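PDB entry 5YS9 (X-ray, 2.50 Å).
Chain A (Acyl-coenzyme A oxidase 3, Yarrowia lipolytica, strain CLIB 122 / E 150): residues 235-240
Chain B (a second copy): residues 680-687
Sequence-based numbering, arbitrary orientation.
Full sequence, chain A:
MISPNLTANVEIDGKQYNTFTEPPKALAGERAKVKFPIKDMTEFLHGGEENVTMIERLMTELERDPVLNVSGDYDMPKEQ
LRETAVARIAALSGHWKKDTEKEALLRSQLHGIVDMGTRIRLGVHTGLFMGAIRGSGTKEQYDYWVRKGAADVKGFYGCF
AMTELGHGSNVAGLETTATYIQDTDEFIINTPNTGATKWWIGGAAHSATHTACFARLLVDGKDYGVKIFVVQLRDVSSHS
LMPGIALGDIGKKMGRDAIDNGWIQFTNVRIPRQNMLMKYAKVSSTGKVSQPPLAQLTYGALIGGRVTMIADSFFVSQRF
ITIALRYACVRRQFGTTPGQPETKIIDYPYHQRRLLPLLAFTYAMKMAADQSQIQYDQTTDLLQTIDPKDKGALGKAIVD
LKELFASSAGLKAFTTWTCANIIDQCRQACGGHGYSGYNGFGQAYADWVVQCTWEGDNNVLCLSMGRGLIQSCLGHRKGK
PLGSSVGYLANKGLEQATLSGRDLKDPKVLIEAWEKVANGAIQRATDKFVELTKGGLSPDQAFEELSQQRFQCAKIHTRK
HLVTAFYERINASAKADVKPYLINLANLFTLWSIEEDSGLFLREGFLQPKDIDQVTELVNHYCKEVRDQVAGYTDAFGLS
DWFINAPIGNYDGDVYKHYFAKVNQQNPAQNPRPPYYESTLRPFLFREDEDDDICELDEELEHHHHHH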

# COMPACT_ATOMS: atom_id res chain seq x y z
N ASP A 235 -1.63 -19.33 -35.68
CA ASP A 235 -1.52 -19.11 -37.10
C ASP A 235 -1.42 -17.57 -37.28
O ASP A 235 -2.28 -16.81 -36.82
CB ASP A 235 -2.76 -19.65 -37.76
CG ASP A 235 -2.82 -19.34 -39.19
OD1 ASP A 235 -2.06 -20.00 -39.91
OD2 ASP A 235 -3.61 -18.46 -39.59
N VAL A 236 -0.35 -17.14 -37.94
CA VAL A 236 0.01 -15.74 -38.10
C VAL A 236 -1.06 -14.97 -38.92
O VAL A 236 -1.52 -13.89 -38.59
CB VAL A 236 1.43 -15.70 -38.75
CG1 VAL A 236 1.63 -14.56 -39.72
CG2 VAL A 236 2.50 -15.69 -37.68
N SER A 237 -1.42 -15.59 -40.01
CA SER A 237 -2.44 -15.13 -40.93
C SER A 237 -3.79 -14.75 -40.28
O SER A 237 -4.30 -13.68 -40.50
CB SER A 237 -2.63 -16.24 -41.96
OG SER A 237 -3.35 -15.77 -43.04
N SER A 238 -4.37 -15.63 -39.49
CA SER A 238 -5.72 -15.45 -38.95
C SER A 238 -5.76 -15.15 -37.43
O SER A 238 -6.83 -14.84 -36.89
CB SER A 238 -6.48 -16.75 -39.22
OG SER A 238 -5.94 -17.80 -38.41
N HIS A 239 -4.62 -15.29 -36.73
CA HIS A 239 -4.53 -15.19 -35.29
C HIS A 239 -5.27 -16.33 -34.58
O HIS A 239 -5.51 -16.24 -33.37
CB HIS A 239 -5.01 -13.81 -34.79
CG HIS A 239 -4.04 -13.11 -33.89
ND1 HIS A 239 -4.37 -12.65 -32.63
CD2 HIS A 239 -2.74 -12.81 -34.08
CE1 HIS A 239 -3.31 -12.07 -32.09
NE2 HIS A 239 -2.31 -12.17 -32.95
N SER A 240 -5.61 -17.42 -35.28
CA SER A 240 -6.23 -18.59 -34.62
C SER A 240 -5.19 -19.45 -33.93
O SER A 240 -4.00 -19.44 -34.30
CB SER A 240 -7.01 -19.46 -35.60
OG SER A 240 -8.07 -18.72 -36.18
N THR B 680 -6.83 -2.41 -34.89
CA THR B 680 -5.55 -2.00 -34.34
C THR B 680 -4.40 -2.99 -34.42
O THR B 680 -3.34 -2.65 -34.90
CB THR B 680 -5.71 -1.52 -32.89
OG1 THR B 680 -6.92 -0.78 -32.78
CG2 THR B 680 -4.57 -0.63 -32.49
N LEU B 681 -4.58 -4.18 -33.88
CA LEU B 681 -3.51 -5.15 -33.89
C LEU B 681 -3.12 -5.69 -35.26
O LEU B 681 -1.96 -5.78 -35.57
CB LEU B 681 -3.79 -6.30 -32.92
CG LEU B 681 -2.62 -7.26 -32.73
CD1 LEU B 681 -1.38 -6.56 -32.24
CD2 LEU B 681 -2.95 -8.43 -31.83
N ARG B 682 -4.09 -6.01 -36.09
CA ARG B 682 -3.81 -6.62 -37.39
C ARG B 682 -3.06 -5.70 -38.38
O ARG B 682 -2.08 -6.11 -38.97
CB ARG B 682 -5.11 -7.15 -37.98
CG ARG B 682 -5.04 -7.68 -39.40
CD ARG B 682 -4.15 -8.88 -39.49
NE ARG B 682 -4.69 -9.96 -40.30
CZ ARG B 682 -4.39 -10.17 -41.58
NH1 ARG B 682 -3.58 -9.36 -42.21
NH2 ARG B 682 -4.92 -11.19 -42.22
N PRO B 683 -3.49 -4.46 -38.50
CA PRO B 683 -2.74 -3.43 -39.27
C PRO B 683 -1.33 -3.09 -38.79
O PRO B 683 -0.53 -2.64 -39.58
CB PRO B 683 -3.63 -2.18 -39.17
CG PRO B 683 -5.00 -2.71 -38.83
CD PRO B 683 -4.72 -3.87 -37.93
N PHE B 684 -1.03 -3.30 -37.52
CA PHE B 684 0.32 -3.16 -37.04
C PHE B 684 1.19 -4.36 -37.37
O PHE B 684 2.30 -4.20 -37.86
CB PHE B 684 0.36 -2.94 -35.53
CG PHE B 684 1.77 -2.87 -34.99
CD1 PHE B 684 2.61 -1.81 -35.34
CD2 PHE B 684 2.29 -3.90 -34.20
CE1 PHE B 684 3.91 -1.74 -34.86
CE2 PHE B 684 3.61 -3.83 -33.73
CZ PHE B 684 4.41 -2.75 -34.06
N LEU B 685 0.74 -5.57 -37.04
CA LEU B 685 1.52 -6.79 -37.36
C LEU B 685 1.83 -6.90 -38.85
O LEU B 685 2.91 -7.34 -39.21
CB LEU B 685 0.82 -8.07 -36.91
CG LEU B 685 0.64 -8.15 -35.39
CD1 LEU B 685 -0.12 -9.41 -35.00
CD2 LEU B 685 1.99 -8.01 -34.70
N PHE B 686 0.92 -6.48 -39.69
CA PHE B 686 1.09 -6.58 -41.13
C PHE B 686 1.29 -5.25 -41.83
O PHE B 686 0.96 -5.13 -43.01
CB PHE B 686 -0.12 -7.31 -41.70
CG PHE B 686 -0.13 -8.74 -41.30
CD1 PHE B 686 0.66 -9.66 -41.98
CD2 PHE B 686 -0.84 -9.16 -40.20
CE1 PHE B 686 0.68 -10.99 -41.59
CE2 PHE B 686 -0.81 -10.47 -39.81
CZ PHE B 686 -0.04 -11.39 -40.50
N ARG B 687 1.81 -4.26 -41.11
CA ARG B 687 2.12 -2.98 -41.72
C ARG B 687 3.18 -3.11 -42.84
O ARG B 687 4.05 -3.96 -42.78
CB ARG B 687 2.61 -1.99 -40.67
CG ARG B 687 3.97 -2.27 -40.08
CD ARG B 687 4.06 -1.61 -38.70
NE ARG B 687 5.35 -1.79 -38.06
CZ ARG B 687 5.77 -2.91 -37.48
NH1 ARG B 687 5.02 -3.99 -37.42
NH2 ARG B 687 6.96 -2.93 -36.93

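This small contact between two copies of the oxidase buries 234 Å², both sides summed, and rests largely on side-chain packing. A compact loop of chain A meets the last turn of a helix in chain B and the residue just after it. The backbones stay well apart, with the CA atoms of A:His239 and B:Arg682 8.9 Å from each other and those of A:Val236 and B:Leu685 9.1 Å, so side chains must bridge the gap.

B:Phe686, the first residue to leave helical phi/psi, points its CA-to-CB bond toward the loop, and its m rotamer carries the ring across to A:Val236. There CZ of B:Phe686 lies 3.7 Å from CG1 of A:Val236. A long, flat side chain suits this place: it spans the space between the backbones and meets a short branched residue whose own CA-to-CB bond runs sideways. The second patch is built by leucines. B:Leu681 and B:Leu685, one helical turn apart and both with CA-to-CB bonds toward the loop, converge on the imidazole of A:His239. CD2 of B:Leu681 comes to 3.7 Å from CE1 of A:His239, and CD1 of B:Leu685 to 4.1 Å from NE2 of A:His239. All three residues are buried. The leucine methyl groups pack against the ring, whose NE2 is hydrogen-bonded elsewhere in the structure.

Polar approaches use the loop's backbone. The carbonyl O of A:Val236 sits 3.5 Å from CZ of B:Phe686, near the plane of the ring and at its edge, where the aromatic hydrogens give a weakly positive rim. B:Arg682 sets out sideways, but its long chain bends through a chi2 of 64° and brings NH2 to 3.1 Å from the O of A:Ser237. Its reach and charge suit a partly exposed position beside a carbonyl. The CA-to-CB bond of A:Ser237 points away.

Internal bonds shape both surfaces. In the loop, OD2 of A:Asp235 accepts from N of A:Ser238 at 2.9 Å and from OG of A:Ser238 at 2.7 Å, so these short polar side chains tie the turn together from within. A backbone bond from N of A:Asp235 to O of A:Ser240, 2.7 Å, adds to this. A:His239, with a positive phi of 66°, has its CA-to-CB bond toward the helix. There, N of B:Leu685 bonds to O of B:Leu681 at 3.1 Å, linking the two leucine positions. The rule is economical: polar side chains brace the loop, while apolar ones and an imidazole supply much of the contact, supplemented by loop backbone and B:Arg682.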